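PDB 5A4A: maternal effect protein oskar, which induces the germline in the fruit fly and binds RNA, probably in part through its SGNH-hydrolase-like OSK domain. Local coordinates for residues 80-85 and 118-123; 155-160 and 200-205; 89-94 and 185-190; 57-62 and 179-184. All coordinates share one frame; numbering follows the deposited sequence.

Contact 1 of 4, residues 80-85 and 118-123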
loop_
_atom_site.group_PDB
_atom_site.type_symbol
_atom_site.label_atom_id
_atom_site.label_comp_id
_atom_site.label_asym_id
_atom_site.label_seq_id
_atom_site.Cartn_x
_atom_site.Cartn_y
_atom_site.Cartn_z
ATOM N N GLN A 80 -11.877 -2.265 -9.803
ATOM C CA GLN A 80 -10.510 -1.759 -9.866
ATOM C C GLN A 80 -10.066 -1.297 -8.492
ATOM O O GLN A 80 -10.778 -0.536 -7.824
ATOM C CB GLN A 80 -10.393 -0.604 -10.862
ATOM C CG GLN A 80 -10.694 -0.992 -12.308
ATOM C CD GLN A 80 -10.852 0.219 -13.203
ATOM O OE1 GLN A 80 -9.880 0.714 -13.780
ATOM N NE2 GLN A 80 -12.082 0.702 -13.329
ATOM N N ILE A 81 -8.895 -1.774 -8.072
ATOM C CA ILE A 81 -8.374 -1.474 -6.740
ATOM C C ILE A 81 -7.030 -0.762 -6.857
ATOM O O ILE A 81 -6.138 -1.244 -7.548
ATOM C CB ILE A 81 -8.175 -2.783 -5.929
ATOM C CG1 ILE A 81 -9.500 -3.557 -5.811
ATOM C CG2 ILE A 81 -7.553 -2.497 -4.542
ATOM C CD1 ILE A 81 -9.364 -4.923 -5.126
ATOM N N ILE A 82 -6.880 0.381 -6.188
ATOM C CA ILE A 82 -5.587 1.063 -6.183
ATOM C C ILE A 82 -4.698 0.443 -5.102
ATOM O O ILE A 82 -5.058 0.418 -3.925
ATOM C CB ILE A 82 -5.737 2.590 -5.978
ATOM C CG1 ILE A 82 -6.554 3.200 -7.134
ATOM C CG2 ILE A 82 -4.367 3.259 -5.887
ATOM C CD1 ILE A 82 -6.882 4.695 -6.969
ATOM N N VAL A 83 -3.530 -0.038 -5.515
ATOM C CA VAL A 83 -2.658 -0.829 -4.645
ATOM C C VAL A 83 -1.329 -0.145 -4.345
ATOM O O VAL A 83 -0.640 0.320 -5.253
ATOM C CB VAL A 83 -2.349 -2.187 -5.299
ATOM C CG1 VAL A 83 -1.417 -3.018 -4.412
ATOM C CG2 VAL A 83 -3.649 -2.941 -5.589
ATOM N N ASN A 84 -0.981 -0.071 -3.061
ATOM C CA ASN A 84 0.365 0.328 -2.657
ATOM C C ASN A 84 0.859 -0.692 -1.645
ATOM O O ASN A 84 0.474 -0.657 -0.475
ATOM C CB ASN A 84 0.365 1.733 -2.036
ATOM C CG ASN A 84 1.767 2.222 -1.698
ATOM O OD1 ASN A 84 2.170 2.240 -0.528
ATOM N ND2 ASN A 84 2.521 2.619 -2.721
ATOM N N ILE A 85 1.700 -1.613 -2.092
ATOM C CA ILE A 85 2.040 -2.763 -1.270
ATOM C C ILE A 85 3.513 -3.141 -1.461
ATOM O O ILE A 85 4.053 -3.074 -2.574
ATOM C CB ILE A 85 1.077 -3.953 -1.588
ATOM C CG1 ILE A 85 1.020 -4.972 -0.447
ATOM C CG2 ILE A 85 1.420 -4.616 -2.929
ATOM C CD1 ILE A 85 0.328 -4.451 0.809
ATOM N N ILE A 118 -4.695 -1.365 -10.002
ATOM C CA ILE A 118 -4.034 -0.136 -10.433
ATOM C C ILE A 118 -2.871 0.056 -9.473
ATOM O O ILE A 118 -3.074 0.230 -8.266
ATOM C CB ILE A 118 -4.996 1.074 -10.390
ATOM C CG1 ILE A 118 -6.104 0.910 -11.444
ATOM C CG2 ILE A 118 -4.229 2.377 -10.633
ATOM C CD1 ILE A 118 -7.267 1.896 -11.292
ATOM N N LEU A 119 -1.647 -0.039 -9.984
ATOM C CA LEU A 119 -0.481 -0.073 -9.104
ATOM C C LEU A 119 0.075 1.320 -8.826
ATOM O O LEU A 119 0.101 2.171 -9.707
ATOM C CB LEU A 119 0.638 -0.959 -9.681
ATOM C CG LEU A 119 0.344 -2.455 -9.849
ATOM C CD1 LEU A 119 -0.310 -3.000 -8.603
ATOM C CD2 LEU A 119 -0.520 -2.725 -11.072
ATOM N N THR A 120 0.489 1.554 -7.585
ATOM C CA THR A 120 1.402 2.663 -7.303
ATOM C C THR A 120 2.720 2.004 -6.905
ATOM O O THR A 120 2.721 0.921 -6.308
ATOM C CB THR A 120 0.912 3.569 -6.157
ATOM O OG1 THR A 120 0.695 2.773 -4.992
ATOM C CG2 THR A 120 -0.413 4.284 -6.519
ATOM N N ASN A 121 3.842 2.635 -7.221
ATOM C CA ASN A 121 5.107 2.121 -6.723
ATOM C C ASN A 121 5.344 2.601 -5.277
ATOM O O ASN A 121 4.473 3.239 -4.679
ATOM C CB ASN A 121 6.284 2.424 -7.670
ATOM C CG ASN A 121 6.563 3.914 -7.833
ATOM O OD1 ASN A 121 5.980 4.755 -7.155
ATOM N ND2 ASN A 121 7.473 4.239 -8.745
ATOM N N LEU A 122 6.501 2.294 -4.714
ATOM C CA LEU A 122 6.717 2.610 -3.296
ATOM C C LEU A 122 7.370 3.969 -3.109
ATOM O O LEU A 122 8.370 4.277 -3.746
ATOM C CB LEU A 122 7.581 1.550 -2.626
ATOM C CG LEU A 122 7.076 0.113 -2.720
ATOM C CD1 LEU A 122 7.910 -0.797 -1.818
ATOM C CD2 LEU A 122 5.599 0.066 -2.326
ATOM N N ALA A 123 6.801 4.772 -2.219
ATOM C CA ALA A 123 7.457 5.995 -1.767
ATOM C C ALA A 123 8.759 5.646 -1.050
ATOM O O ALA A 123 8.893 4.560 -0.484
ATOM C CB ALA A 123 6.524 6.782 -0.826
HETATM O O HOH W 1 4.574 3.818 -0.541
HETATM O O HOH W 2 2.557 -1.543 -4.912
#

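Contact 2 of 4, residues 155-160 and 200-205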
loop_
_atom_site.group_PDB
_atom_site.type_symbol
_atom_site.label_atom_id
_atom_site.label_comp_id
_atom_site.label_asym_id
_atom_site.label_seq_id
_atom_site.Cartn_x
_atom_site.Cartn_y
_atom_site.Cartn_z
ATOM N N ILE A 155 1.514 3.783 -11.460
ATOM C CA ILE A 155 1.666 5.176 -11.074
ATOM C C ILE A 155 2.927 5.372 -10.245
ATOM O O ILE A 155 3.089 4.762 -9.186
ATOM C CB ILE A 155 0.436 5.631 -10.268
ATOM C CG1 ILE A 155 -0.822 5.421 -11.116
ATOM C CG2 ILE A 155 0.580 7.081 -9.803
ATOM C CD1 ILE A 155 -2.124 5.652 -10.364
ATOM N N ASP A 156 3.813 6.239 -10.724
ATOM C CA ASP A 156 5.056 6.523 -10.018
ATOM C C ASP A 156 4.829 7.617 -8.968
ATOM O O ASP A 156 4.818 8.811 -9.290
ATOM C CB ASP A 156 6.146 6.903 -11.036
ATOM C CG ASP A 156 7.395 7.510 -10.394
ATOM O OD1 ASP A 156 7.664 7.289 -9.192
ATOM O OD2 ASP A 156 8.121 8.220 -11.115
ATOM N N ILE A 157 4.637 7.209 -7.714
ATOM C CA ILE A 157 4.558 8.175 -6.615
ATOM C C ILE A 157 5.917 8.447 -5.973
ATOM O O ILE A 157 6.077 9.422 -5.230
ATOM C CB ILE A 157 3.552 7.752 -5.496
ATOM C CG1 ILE A 157 3.977 6.438 -4.832
ATOM C CG2 ILE A 157 2.130 7.653 -6.054
ATOM C CD1 ILE A 157 3.258 6.168 -3.482
ATOM N N HIS A 158 6.877 7.560 -6.225
ATOM C CA HIS A 158 8.222 7.692 -5.668
ATOM C C HIS A 158 8.864 9.032 -6.047
ATOM O O HIS A 158 9.423 9.723 -5.203
ATOM C CB HIS A 158 9.112 6.531 -6.134
ATOM C CG HIS A 158 10.457 6.502 -5.479
ATOM N ND1 HIS A 158 11.567 7.121 -6.023
ATOM C CD2 HIS A 158 10.880 5.924 -4.327
ATOM C CE1 HIS A 158 12.605 6.933 -5.232
ATOM N NE2 HIS A 158 12.219 6.209 -4.195
ATOM N N SER A 159 8.758 9.408 -7.320
ATOM C CA SER A 159 9.436 10.603 -7.828
ATOM C C SER A 159 9.030 11.914 -7.154
ATOM O O SER A 159 9.859 12.813 -6.988
ATOM C CB SER A 159 9.260 10.714 -9.349
ATOM O OG SER A 159 9.939 9.655 -10.003
ATOM N N CYS A 160 7.770 12.023 -6.745
ATOM C CA CYS A 160 7.299 13.272 -6.154
ATOM C C CYS A 160 7.864 13.519 -4.755
ATOM O O CYS A 160 7.749 14.619 -4.230
ATOM C CB CYS A 160 5.766 13.350 -6.148
ATOM S SG CYS A 160 4.906 12.435 -4.827
ATOM N N GLN A 200 -2.272 13.853 -5.281
ATOM C CA GLN A 200 -2.401 14.502 -6.581
ATOM C C GLN A 200 -1.733 13.734 -7.718
ATOM O O GLN A 200 -2.243 13.717 -8.834
ATOM C CB GLN A 200 -1.918 15.947 -6.513
ATOM C CG GLN A 200 -2.793 16.795 -5.583
ATOM C CD GLN A 200 -4.259 16.788 -6.004
ATOM O OE1 GLN A 200 -4.573 16.916 -7.189
ATOM N NE2 GLN A 200 -5.157 16.635 -5.037
ATOM N N VAL A 201 -0.610 13.079 -7.449
ATOM C CA VAL A 201 0.000 12.244 -8.486
ATOM C C VAL A 201 -0.937 11.100 -8.879
ATOM O O VAL A 201 -1.085 10.785 -10.061
ATOM C CB VAL A 201 1.367 11.666 -8.045
ATOM C CG1 VAL A 201 1.837 10.585 -9.019
ATOM C CG2 VAL A 201 2.406 12.773 -7.954
ATOM N N ILE A 202 -1.563 10.479 -7.883
ATOM C CA ILE A 202 -2.472 9.359 -8.135
ATOM C C ILE A 202 -3.699 9.829 -8.908
ATOM O O ILE A 202 -4.072 9.228 -9.922
ATOM C CB ILE A 202 -2.904 8.663 -6.822
ATOM C CG1 ILE A 202 -1.690 8.027 -6.133
ATOM C CG2 ILE A 202 -3.991 7.607 -7.102
ATOM C CD1 ILE A 202 -1.981 7.519 -4.691
ATOM N N GLU A 203 -4.311 10.922 -8.456
ATOM C CA GLU A 203 -5.528 11.403 -9.111
ATOM C C GLU A 203 -5.269 11.834 -10.547
ATOM O O GLU A 203 -6.025 11.491 -11.458
ATOM C CB GLU A 203 -6.155 12.571 -8.337
ATOM C CG GLU A 203 -6.735 12.189 -6.979
ATOM C CD GLU A 203 -7.709 13.235 -6.464
ATOM O OE1 GLU A 203 -8.016 14.171 -7.224
ATOM O OE2 GLU A 203 -8.174 13.127 -5.314
ATOM N N THR A 204 -4.201 12.594 -10.754
ATOM C CA THR A 204 -3.944 13.151 -12.077
ATOM C C THR A 204 -3.556 12.053 -13.070
ATOM O O THR A 204 -3.745 12.204 -14.274
ATOM C CB THR A 204 -2.876 14.250 -12.029
ATOM O OG1 THR A 204 -1.661 13.721 -11.488
ATOM C CG2 THR A 204 -3.352 15.393 -11.149
ATOM N N SER A 205 -3.048 10.939 -12.555
ATOM C CA SER A 205 -2.725 9.797 -13.400
ATOM C C SER A 205 -3.971 9.007 -13.810
ATOM O O SER A 205 -3.909 8.133 -14.686
ATOM C CB SER A 205 -1.753 8.875 -12.663
ATOM O OG SER A 205 -0.546 9.554 -12.377
#

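Contact 3 of 4, residues 89-94 and 185-190. With SO4 (sulfate ion), chain D.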
loop_
_atom_site.group_PDB
_atom_site.type_symbol
_atom_site.label_atom_id
_atom_site.label_comp_id
_atom_site.label_asym_id
_atom_site.label_seq_id
_atom_site.Cartn_x
_atom_site.Cartn_y
_atom_site.Cartn_z
ATOM N N ASP A 89 7.055 -5.597 3.585
ATOM C CA ASP A 89 8.000 -6.653 3.206
ATOM C C ASP A 89 9.435 -6.144 3.254
ATOM O O ASP A 89 10.325 -6.820 3.768
ATOM C CB ASP A 89 7.726 -7.171 1.791
ATOM C CG ASP A 89 6.361 -7.820 1.653
ATOM O OD1 ASP A 89 5.362 -7.080 1.577
ATOM O OD2 ASP A 89 6.292 -9.065 1.599
ATOM N N ILE A 90 9.654 -4.950 2.711
ATOM C CA ILE A 90 10.995 -4.383 2.661
ATOM C C ILE A 90 11.477 -4.033 4.064
ATOM O O ILE A 90 12.601 -4.361 4.426
ATOM C CB ILE A 90 11.065 -3.171 1.717
ATOM C CG1 ILE A 90 10.939 -3.674 0.273
ATOM C CG2 ILE A 90 12.375 -2.405 1.913
ATOM C CD1 ILE A 90 11.021 -2.606 -0.786
ATOM N N MET A 91 10.621 -3.399 4.858
ATOM C CA MET A 91 10.983 -3.074 6.245
ATOM C C MET A 91 11.268 -4.307 7.116
ATOM O O MET A 91 12.099 -4.242 8.026
ATOM C CB MET A 91 9.917 -2.185 6.897
ATOM C CG MET A 91 9.715 -0.874 6.167
ATOM S SD MET A 91 8.292 0.080 6.723
ATOM C CE MET A 91 8.930 0.616 8.307
ATOM N N ARG A 92 10.579 -5.418 6.846
ATOM C CA ARG A 92 10.787 -6.655 7.605
ATOM C C ARG A 92 12.012 -7.409 7.112
ATOM O O ARG A 92 12.384 -8.440 7.676
ATOM C CB ARG A 92 9.565 -7.582 7.527
ATOM C CG ARG A 92 8.369 -7.102 8.320
ATOM C CD ARG A 92 7.194 -8.081 8.253
ATOM N NE ARG A 92 6.028 -7.523 8.935
ATOM C CZ ARG A 92 4.825 -8.085 8.982
ATOM N NH1 ARG A 92 4.595 -9.252 8.384
ATOM N NH2 ARG A 92 3.847 -7.472 9.637
ATOM N N GLY A 93 12.616 -6.909 6.040
ATOM C CA GLY A 93 13.833 -7.493 5.509
ATOM C C GLY A 93 13.608 -8.768 4.714
ATOM O O GLY A 93 14.495 -9.614 4.640
ATOM N N LYS A 94 12.428 -8.918 4.120
ATOM C CA LYS A 94 12.193 -10.066 3.247
ATOM C C LYS A 94 13.143 -9.990 2.055
ATOM O O LYS A 94 13.446 -8.899 1.566
ATOM C CB LYS A 94 10.731 -10.143 2.782
ATOM C CG LYS A 94 9.737 -10.508 3.890
ATOM C CD LYS A 94 8.480 -11.160 3.311
ATOM C CE LYS A 94 7.337 -11.187 4.320
ATOM N NZ LYS A 94 6.121 -11.857 3.764
ATOM N N GLU A 185 8.759 -2.087 13.163
ATOM C CA GLU A 185 9.648 -1.084 12.581
ATOM C C GLU A 185 9.006 0.293 12.666
ATOM O O GLU A 185 7.796 0.427 12.513
ATOM C CB GLU A 185 9.951 -1.389 11.099
ATOM C CG GLU A 185 10.985 -2.465 10.876
ATOM C CD GLU A 185 10.460 -3.855 11.142
ATOM O OE1 GLU A 185 9.302 -4.133 10.779
ATOM O OE2 GLU A 185 11.211 -4.665 11.722
ATOM N N PRO A 186 9.825 1.328 12.868
ATOM C CA PRO A 186 9.300 2.692 12.976
ATOM C C PRO A 186 8.969 3.266 11.606
ATOM O O PRO A 186 9.673 3.002 10.621
ATOM C CB PRO A 186 10.455 3.465 13.603
ATOM C CG PRO A 186 11.689 2.699 13.170
ATOM C CD PRO A 186 11.273 1.256 13.131
ATOM N N TYR A 187 7.901 4.055 11.555
ATOM C CA TYR A 187 7.414 4.624 10.301
ATOM C C TYR A 187 7.588 6.130 10.339
ATOM O O TYR A 187 7.279 6.756 11.348
ATOM C CB TYR A 187 5.922 4.313 10.143
ATOM C CG TYR A 187 5.633 2.939 9.599
ATOM C CD1 TYR A 187 6.032 1.796 10.279
ATOM C CD2 TYR A 187 4.977 2.787 8.382
ATOM C CE1 TYR A 187 5.774 0.536 9.765
ATOM C CE2 TYR A 187 4.714 1.532 7.862
ATOM C CZ TYR A 187 5.115 0.415 8.548
ATOM O OH TYR A 187 4.842 -0.829 8.019
ATOM N N LEU A 188 8.096 6.708 9.250
ATOM C CA LEU A 188 8.132 8.163 9.112
ATOM C C LEU A 188 7.048 8.554 8.109
ATOM O O LEU A 188 7.177 8.301 6.901
ATOM C CB LEU A 188 9.504 8.649 8.613
ATOM C CG LEU A 188 9.720 10.166 8.752
ATOM C CD1 LEU A 188 9.754 10.537 10.242
ATOM C CD2 LEU A 188 10.980 10.635 8.046
ATOM N N PHE A 189 5.970 9.152 8.602
ATOM C CA PHE A 189 4.808 9.405 7.754
ATOM C C PHE A 189 4.918 10.652 6.900
ATOM O O PHE A 189 5.681 11.567 7.209
ATOM C CB PHE A 189 3.538 9.434 8.595
ATOM C CG PHE A 189 3.126 8.082 9.071
ATOM C CD1 PHE A 189 2.411 7.238 8.232
ATOM C CD2 PHE A 189 3.498 7.630 10.335
ATOM C CE1 PHE A 189 2.043 5.968 8.650
ATOM C CE2 PHE A 189 3.130 6.370 10.764
ATOM C CZ PHE A 189 2.405 5.535 9.921
ATOM N N TRP A 190 4.180 10.657 5.790
ATOM C CA TRP A 190 4.133 11.819 4.932
ATOM C C TRP A 190 3.382 12.927 5.669
ATOM O O TRP A 190 2.349 12.684 6.296
ATOM C CB TRP A 190 3.425 11.486 3.612
ATOM C CG TRP A 190 3.866 10.184 2.970
ATOM C CD1 TRP A 190 5.113 9.605 3.025
ATOM C CD2 TRP A 190 3.057 9.314 2.157
ATOM N NE1 TRP A 190 5.113 8.422 2.304
ATOM C CE2 TRP A 190 3.867 8.223 1.774
ATOM C CE3 TRP A 190 1.724 9.351 1.735
ATOM C CZ2 TRP A 190 3.382 7.178 0.971
ATOM C CZ3 TRP A 190 1.244 8.312 0.947
ATOM C CH2 TRP A 190 2.073 7.240 0.573
HETATM S S SO4 D . 7.367 -6.861 11.962
HETATM O O1 SO4 D . 8.799 -6.682 11.731
HETATM O O2 SO4 D . 7.036 -6.598 13.365
HETATM O O3 SO4 D . 6.620 -5.967 11.076
HETATM O O4 SO4 D . 7.000 -8.238 11.646
#

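Contact 4 of 4, residues 57-62 and 179-184. With SO4 (sulfate ion), chain D.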
loop_
_atom_site.group_PDB
_atom_site.type_symbol
_atom_site.label_atom_id
_atom_site.label_comp_id
_atom_site.label_asym_id
_atom_site.label_seq_id
_atom_site.Cartn_x
_atom_site.Cartn_y
_atom_site.Cartn_z
ATOM N N CYS A 57 -6.879 -1.330 3.503
ATOM C CA CYS A 57 -5.681 -0.723 4.078
ATOM C C CYS A 57 -5.488 -1.210 5.503
ATOM O O CYS A 57 -6.291 -0.897 6.370
ATOM C CB CYS A 57 -5.784 0.810 4.079
ATOM S SG CYS A 57 -5.640 1.513 2.407
ATOM N N VAL A 58 -4.420 -1.971 5.736
ATOM C CA VAL A 58 -4.186 -2.616 7.029
ATOM C C VAL A 58 -2.755 -2.362 7.505
ATOM O O VAL A 58 -1.804 -2.573 6.750
ATOM C CB VAL A 58 -4.381 -4.154 6.905
ATOM C CG1 VAL A 58 -4.208 -4.845 8.269
ATOM C CG2 VAL A 58 -5.754 -4.496 6.278
ATOM N N SER A 59 -2.593 -1.927 8.756
ATOM C CA SER A 59 -1.258 -1.793 9.324
ATOM C C SER A 59 -0.513 -3.129 9.264
ATOM O O SER A 59 -1.045 -4.163 9.667
ATOM C CB SER A 59 -1.329 -1.320 10.782
ATOM O OG SER A 59 -0.019 -1.231 11.327
ATOM N N GLY A 60 0.713 -3.102 8.747
ATOM C CA GLY A 60 1.519 -4.308 8.660
ATOM C C GLY A 60 1.176 -5.244 7.511
ATOM O O GLY A 60 1.649 -6.385 7.486
ATOM N N LEU A 61 0.369 -4.780 6.556
ATOM C CA LEU A 61 -0.019 -5.627 5.423
ATOM C C LEU A 61 1.159 -5.860 4.475
ATOM O O LEU A 61 1.660 -4.930 3.849
ATOM C CB LEU A 61 -1.190 -5.015 4.641
ATOM C CG LEU A 61 -1.964 -5.964 3.714
ATOM C CD1 LEU A 61 -2.803 -6.971 4.525
ATOM C CD2 LEU A 61 -2.835 -5.190 2.734
ATOM N N THR A 62 1.597 -7.107 4.371
ATOM C CA THR A 62 2.623 -7.457 3.406
ATOM C C THR A 62 1.946 -7.861 2.098
ATOM O O THR A 62 0.713 -7.923 2.011
ATOM C CB THR A 62 3.451 -8.649 3.891
ATOM O OG1 THR A 62 2.566 -9.749 4.119
ATOM C CG2 THR A 62 4.189 -8.309 5.204
ATOM N N GLN A 179 5.331 4.675 16.180
ATOM C CA GLN A 179 4.935 3.280 16.335
ATOM C C GLN A 179 3.660 2.999 15.538
ATOM O O GLN A 179 2.751 3.828 15.504
ATOM C CB GLN A 179 4.641 3.011 17.819
ATOM C CG GLN A 179 4.068 1.624 18.104
ATOM C CD GLN A 179 5.142 0.571 18.197
ATOM O OE1 GLN A 179 6.103 0.720 18.958
ATOM N NE2 GLN A 179 4.991 -0.511 17.424
ATOM N N VAL A 180 3.583 1.833 14.901
ATOM C CA VAL A 180 2.331 1.395 14.270
ATOM C C VAL A 180 1.889 0.068 14.894
ATOM O O VAL A 180 2.649 -0.559 15.631
ATOM C CB VAL A 180 2.448 1.279 12.731
ATOM C CG1 VAL A 180 2.925 2.600 12.141
ATOM C CG2 VAL A 180 3.378 0.137 12.344
ATOM N N THR A 181 0.655 -0.346 14.620
ATOM C CA THR A 181 0.079 -1.503 15.310
ATOM C C THR A 181 0.474 -2.859 14.721
ATOM O O THR A 181 0.540 -3.851 15.441
ATOM C CB THR A 181 -1.463 -1.424 15.342
ATOM O OG1 THR A 181 -1.959 -1.318 14.000
ATOM C CG2 THR A 181 -1.913 -0.204 16.150
ATOM N N GLY A 182 0.717 -2.903 13.416
ATOM C CA GLY A 182 0.941 -4.167 12.731
ATOM C C GLY A 182 2.391 -4.501 12.448
ATOM O O GLY A 182 2.680 -5.507 11.797
ATOM N N SER A 183 3.309 -3.675 12.943
ATOM C CA SER A 183 4.736 -3.890 12.698
ATOM C C SER A 183 5.608 -3.222 13.764
ATOM O O SER A 183 5.240 -2.195 14.318
ATOM C CB SER A 183 5.115 -3.365 11.306
ATOM O OG SER A 183 6.514 -3.429 11.090
ATOM N N LYS A 184 6.778 -3.797 14.035
ATOM C CA LYS A 184 7.679 -3.245 15.044
ATOM C C LYS A 184 8.657 -2.203 14.489
ATOM O O LYS A 184 9.316 -1.514 15.259
ATOM C CB LYS A 184 8.462 -4.361 15.740
ATOM C CG LYS A 184 9.485 -5.044 14.847
ATOM C CD LYS A 184 10.263 -6.103 15.615
ATOM C CE LYS A 184 11.334 -6.734 14.748
ATOM N NZ LYS A 184 10.749 -7.541 13.648
HETATM S S SO4 D . 7.367 -6.861 11.962
HETATM O O1 SO4 D . 8.799 -6.682 11.731
HETATM O O2 SO4 D . 7.036 -6.598 13.365
HETATM O O3 SO4 D . 6.620 -5.967 11.076
HETATM O O4 SO4 D . 7.000 -8.238 11.646
#

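Contact 1 of 4, residues 80-85 and 118-123
Gln80 and Ile118 touch at the outer end of this pairing, where Gln80 OE1 and CB both rest against Ile118 CD1, the oxygen at 3.8 Å. At Ile81 the backbone takes over: its O receives Ile118 N at 2.8 Å, with an almost straight N-H...O angle of 177°. Ile82 sits on the same face of the sheet as Ile118, and its CG2 also meets Thr120 CG2 at 4.1 Å, the two side chains crossing at about a right angle. Val83 N then bonds back to Ile118 O at 2.8 Å, which gives the alternating ladder of parallel strands. Strands 80-84 and 116-120 are neighbours joined by a beta-alpha-beta crossover through helices 87-91 and 96-112, central to the alpha/beta sandwich of the SGNH hydrolase clan. On the opposite face Val83 CB packs on Leu119 CD1, beneath Phe103 and Ile145 of the covering helices. Val83 O is gripped twice by Thr120, by N at 2.9 Å and by OG1 at 2.8 Å. Asn84 has CG anti to its backbone N (chi1 -176°), and its ND2, with Thr120 OG1 near the amide plane, donates to that hydroxyl at 2.9 Å. Asn84 OD1 instead reaches Ala123 N through a water. A second water joins Ile85 N to Thr120 O, while Ile85 O lies 3.5 Å from Leu122 CD2.

Contact 2 of 4, residues 155-160 and 200-205
Val201 packs against Ile155 where the last helix meets the turn after strand 154-155, and the contact between them is apolar. Val201 CG1, anti to the backbone N (chi1 168°), is set 3.8 Å from Ile155 CG2, the two side chains passing alongside and pointing opposite ways. The same methyl comes to 3.5 Å from Asp156 O, and it also brushes Ile157 CG2. The other branch, CG2, lies against Cys160, 3.9 Å from its CB, and thus fills the bend of the 155-160 segment. The next residue, Ile202, offers CG1 to Ile157 CG2 at 3.8 Å, and its CG2 meets the CD1 end of Ile155.

Polar groups act within each segment and fix its shape. At the end of the 200-205 segment, Ser205 OG bonds to Val201 O at 2.7 Å, while Ser205 N approaches that oxygen from the opposite face of its plane; the hydroxyl, held this way, also lies 3.7 Å from Ile155 CG2. In the turn, Asp156 OD1 accepts Ser159 N at 3.0 Å, an Asx motif, and Asp156 OD2 uses its syn lone pair for Ser159 OG at 2.6 Å. The side-chain amide of Asn121 also bonds to Asp156 OD1 and to the backbone N of Ile157 and His158.

Helix 192-204 lies over the sheet here: Ile202 also reaches Ile82 and Thr120, and Ile155 packs on Ile118 and Thr120 of strand 116-120, so the helix covers three adjacent parallel strands.

Contact 3 of 4, residues 89-94 and 185-190
Met91 and Tyr187 are brought together by the bend at the end of the methionine chain: chi3 of 72° turns CE over the ring of Tyr187. This is a Met-aromatic contact, made by the last turn of helix 87-91 in the SGNH-type fold. CE lies 3.8 Å from the centroid of the Tyr187 ring and offset toward its rim, a CH-pi contact, while SD stands over the same ring, 4.1 Å from the centroid. Beside the ring the methyl is boxed in by the preceding residues, 3.4 Å from Pro186 O and 3.6 Å from Glu185 CB. In Glu185 the bend at chi2 (75°) carries CD back over the helix end, where both CG and CD lie 3.5 Å from Met91 O. The helix stops in a Schellman motif: Gly93, with positive phi, bonds through N to Ile90 O, and Lys94 N bonds to Asp89 O. Arg92, extended from CG to NE, leaves this end toward a sulfate, probably from the crystallisation liquor, whose site is completed by Ser183 and Lys184. Sulfate O4 lies over one face of the guanidinium, and Arg92 NE donates to sulfate O3 at 2.7 Å. Glu185 OE1 is 2.8 Å from sulfate O1, so close for two oxygens that the carboxyl group probably carries a proton.

Contact 4 of 4, residues 57-62 and 179-184
Gly182 CA lies over one face of the peptide unit joining Ser59 to Gly60, 3.6 Å from Ser59 O. The N-H of the unit joining Thr181 to Gly182 points to Ser59 OG at 2.8 Å (N-H...O angle 141°), and in the next unit Gly182 O receives a CA-H contact from Gly60, 3.6 Å from Gly60 CA. The two CA atoms can approach to 4.1 Å because both residues are glycine: a CB on Gly182 would run into Ser59 O, and one on Gly60 into Gly182 O. Gly60, with phi 79°, sits in the type II beta turn from Val58 to Leu61 that follows strand 56-58, and Thr62 then N-caps helix 63-71. Ser59 OG, anti to its backbone N, is also bonded to Asp31 OD2. Asp31 comes just after strand 25-29, about where SGNH hydrolases carry their nucleophilic serine, so the turn probably borders the counterpart of the family's active-site cleft. Thr181 OG1, bonded to Leu52 N, comes to 3.3 Å from Ser59 CB, and Val180 CB and CG2 approach Ser59 OG from a different side than Gly182 N. Further along, the segment curls round the sulfate: Lys184 N donates to sulfate O2 at 2.9 Å, Lys184 NZ donates to sulfate O1 at 2.9 Å, and Ser183 OG comes unusually close to sulfate O3.

From the N terminus, residues 57-62 open contact 4 first, and its loop stays open until 179-184. Within that span contact 1 opens at 80-85 and closes at 118-123, pairing neighbouring strands in the middle of the sheet. Contact 3 opens inside contact 1, at 89-94, and closes at 185-190, so it crosses both contact 1 and contact 4. Contact 2 begins only after contact 1 has closed, at 155-160, and ends at 200-205, crossing both 3 and 4. Contacts 3 and 4 share a sulfate and tie the 179-190 loop to the ends of strand 56-58 and helix 87-91, while contact 2, its centre about 23 Å from that of contact 4, fastens the last helix beside contact 1.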